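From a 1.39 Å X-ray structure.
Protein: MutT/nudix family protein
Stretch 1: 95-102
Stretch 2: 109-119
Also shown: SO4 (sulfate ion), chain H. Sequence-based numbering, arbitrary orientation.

Stretch 1 (95-102) LPGGFGEV
Stretch 2, residues 109-119: NILKEIEEETG

A short extended segment, strand at 97-99, crosses a helix that is already under way at Asn-109 and runs to Thr-118, at 123° between their N-to-C directions, the axes approaching to 7.8 Å. As one chain runs forward the other is met backward: the CA atoms pair Pro-96 with Ile-114 (6.1 Å), Gly-97 with Glu-113 (5.4 Å) and Gly-100 with Asn-109 (5.8 Å).

Leu-95 (m, t; phi/psi -67/145) is buried but makes no contact with the helix. Pro-96 (-56/147) points its CA-to-CB bond toward it, and its CG lies 3.9 Å from CG2 of Thr-118 (chi1 p), a small nonpolar meeting at the helix end.

Gly-97 (148/-154) and Gly-98 (155/-171) adopt angles that would jam a CB against the preceding carbonyl, so glycine suits both. An ideal CB on Gly-98 would also stand only 3.1 Å from Glu-113 OE1. The bare backbone admits acidic side chains closely: Gly-97 N donates to Glu-117 OE1 (2.9 Å, 154°), while Gly-97 O lies 2.6 Å from Glu-117 OE2. Glu-117 (m, t, chi3 21°) thus reaches both polar backbone atoms of one residue. Glu-113 (m, t, chi3 9°) follows one helical turn earlier, its OE2 2.6 Å from Phe-99 O. Phe-99 (-67/150; chi1 p, chi2 87°) directs its CA-to-CB bond away from the helix, and its carbonyl O is the atom nearest Glu-113.

Past Gly-100 (-75/124), Glu-101 (-89/141) is gripped by the carboxamide of Asn-109 (chi1 -96°, chi2 -56°), whose acceptor and donor match a peptide backbone: Glu-101 N donates to OD1 (2.9 Å), and ND2 donates to Glu-101 O (3.1 Å). The Glu-101 side chain (m, t, chi3 20°) extends to Lys-112 (t, t, t, m), forming a salt bridge with weak hydrogen bonding, OE1 to NZ 3.4 Å; NZ also bridges to Glu-116 OE2 at 2.8 Å. The CA-to-CB bond of Val-102 (-64/136; chi1 t) points away, and the residue makes no contact with the helix.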

# COMPACT_ATOMS: atom_id res chain seq x y z
N LEU A 95 10.21 -16.20 2.12
CA LEU A 95 11.37 -15.48 1.59
C LEU A 95 11.89 -14.55 2.68
O LEU A 95 11.08 -14.01 3.46
CB LEU A 95 10.98 -14.62 0.38
CG LEU A 95 10.34 -15.30 -0.83
CD1 LEU A 95 9.85 -14.27 -1.83
CD2 LEU A 95 11.36 -16.21 -1.51
N PRO A 96 13.22 -14.35 2.77
CA PRO A 96 13.74 -13.38 3.74
C PRO A 96 13.11 -12.01 3.52
O PRO A 96 12.79 -11.64 2.40
CB PRO A 96 15.25 -13.35 3.44
CG PRO A 96 15.53 -14.68 2.82
CD PRO A 96 14.30 -14.99 2.00
N GLY A 97 12.93 -11.27 4.61
CA GLY A 97 12.37 -9.91 4.55
C GLY A 97 11.56 -9.59 5.78
O GLY A 97 11.78 -10.15 6.87
N GLY A 98 10.62 -8.67 5.62
CA GLY A 98 9.84 -8.17 6.75
C GLY A 98 9.33 -6.78 6.42
O GLY A 98 9.42 -6.33 5.30
N PHE A 99 8.76 -6.11 7.40
CA PHE A 99 8.23 -4.78 7.13
C PHE A 99 9.37 -3.81 6.82
O PHE A 99 10.52 -3.98 7.27
CB PHE A 99 7.29 -4.30 8.27
CG PHE A 99 7.99 -3.92 9.53
CD1 PHE A 99 8.48 -2.62 9.70
CD2 PHE A 99 8.15 -4.83 10.58
CE1 PHE A 99 9.12 -2.25 10.87
CE2 PHE A 99 8.80 -4.46 11.76
CZ PHE A 99 9.29 -3.17 11.90
N GLY A 100 9.06 -2.81 6.00
CA GLY A 100 9.99 -1.72 5.67
C GLY A 100 10.09 -0.77 6.84
O GLY A 100 9.09 -0.25 7.30
N GLU A 101 11.30 -0.53 7.32
CA GLU A 101 11.54 0.34 8.45
C GLU A 101 11.75 1.77 8.00
O GLU A 101 12.42 2.02 7.01
CB GLU A 101 12.76 -0.13 9.22
CG GLU A 101 12.53 -1.48 9.87
CD GLU A 101 13.66 -1.94 10.77
OE1 GLU A 101 14.47 -1.10 11.21
OE2 GLU A 101 13.71 -3.17 11.03
N VAL A 102 11.19 2.70 8.76
CA VAL A 102 11.44 4.10 8.53
C VAL A 102 12.91 4.42 8.76
O VAL A 102 13.52 3.97 9.75
CB VAL A 102 10.55 4.94 9.48
CG1 VAL A 102 10.98 6.41 9.48
CG2 VAL A 102 9.08 4.78 9.10
N ASN A 109 16.34 -1.38 3.05
CA ASN A 109 15.55 -2.23 3.93
C ASN A 109 15.73 -3.70 3.62
O ASN A 109 15.96 -4.49 4.54
CB ASN A 109 14.07 -1.83 3.85
CG ASN A 109 13.66 -0.89 4.96
OD1 ASN A 109 13.83 -1.20 6.12
ND2 ASN A 109 13.10 0.27 4.60
N ILE A 110 15.68 -4.09 2.35
CA ILE A 110 15.81 -5.52 2.05
C ILE A 110 17.23 -6.00 2.33
O ILE A 110 17.40 -7.11 2.83
CB ILE A 110 15.28 -5.94 0.65
CG1 ILE A 110 15.14 -7.48 0.58
CG2 ILE A 110 16.17 -5.45 -0.49
CD1 ILE A 110 14.34 -8.10 1.71
N LEU A 111 18.24 -5.18 2.04
CA LEU A 111 19.61 -5.60 2.33
C LEU A 111 19.84 -5.77 3.83
O LEU A 111 20.53 -6.72 4.25
CB LEU A 111 20.62 -4.61 1.74
CG LEU A 111 20.59 -4.61 0.21
CD1 LEU A 111 21.53 -3.55 -0.34
CD2 LEU A 111 20.93 -5.99 -0.36
N LYS A 112 19.30 -4.86 4.63
CA LYS A 112 19.41 -4.94 6.08
C LYS A 112 18.77 -6.24 6.58
O LYS A 112 19.38 -6.99 7.36
CB LYS A 112 18.76 -3.71 6.74
CG LYS A 112 18.74 -3.73 8.26
CD LYS A 112 18.16 -2.43 8.79
CE LYS A 112 18.24 -2.33 10.31
NZ LYS A 112 17.20 -3.16 10.93
N GLU A 113 17.57 -6.54 6.10
CA GLU A 113 16.86 -7.73 6.55
C GLU A 113 17.53 -9.01 6.07
O GLU A 113 17.64 -9.97 6.84
CB GLU A 113 15.38 -7.65 6.22
CG GLU A 113 14.83 -6.43 6.95
CD GLU A 113 13.39 -6.10 6.67
OE1 GLU A 113 12.70 -6.90 6.02
OE2 GLU A 113 12.94 -5.02 7.12
N ILE A 114 18.05 -9.02 4.84
CA ILE A 114 18.85 -10.18 4.39
C ILE A 114 20.03 -10.42 5.34
O ILE A 114 20.28 -11.55 5.77
CB ILE A 114 19.37 -9.99 2.97
CG1 ILE A 114 18.22 -10.05 1.95
CG2 ILE A 114 20.41 -11.08 2.64
CD1 ILE A 114 18.64 -9.50 0.60
N GLU A 115 20.76 -9.37 5.70
CA GLU A 115 21.95 -9.58 6.54
C GLU A 115 21.55 -10.07 7.93
O GLU A 115 22.16 -11.00 8.47
CB GLU A 115 22.81 -8.31 6.64
CG GLU A 115 24.16 -8.56 7.31
CD GLU A 115 25.13 -7.40 7.17
OE1 GLU A 115 24.77 -6.38 6.58
OE2 GLU A 115 26.27 -7.50 7.68
N GLU A 116 20.52 -9.45 8.51
CA GLU A 116 20.08 -9.79 9.86
C GLU A 116 19.54 -11.21 9.95
O GLU A 116 19.78 -11.90 10.95
CB GLU A 116 19.02 -8.79 10.34
CG GLU A 116 19.58 -7.41 10.61
CD GLU A 116 18.52 -6.36 10.92
OE1 GLU A 116 17.33 -6.56 10.62
OE2 GLU A 116 18.91 -5.31 11.46
N GLU A 117 18.85 -11.66 8.92
CA GLU A 117 18.19 -12.95 8.92
C GLU A 117 19.09 -14.06 8.40
O GLU A 117 19.14 -15.15 8.99
CB GLU A 117 16.91 -12.89 8.08
CG GLU A 117 15.83 -12.05 8.74
CD GLU A 117 14.67 -11.74 7.83
OE1 GLU A 117 14.44 -12.44 6.83
OE2 GLU A 117 13.97 -10.74 8.16
N THR A 118 19.80 -13.82 7.29
CA THR A 118 20.55 -14.89 6.63
C THR A 118 22.02 -14.93 7.01
O THR A 118 22.68 -15.97 6.79
CB THR A 118 20.48 -14.81 5.10
OG1 THR A 118 21.29 -13.72 4.65
CG2 THR A 118 19.04 -14.64 4.59
N GLY A 119 22.56 -13.82 7.51
CA GLY A 119 23.98 -13.71 7.85
C GLY A 119 24.83 -13.27 6.68
O GLY A 119 26.07 -13.24 6.79
S SO4 H . 17.55 0.04 13.40
O1 SO4 H . 16.76 0.48 14.57
O2 SO4 H . 17.96 -1.38 13.58
O3 SO4 H . 16.70 0.17 12.20
O4 SO4 H . 18.77 0.87 13.28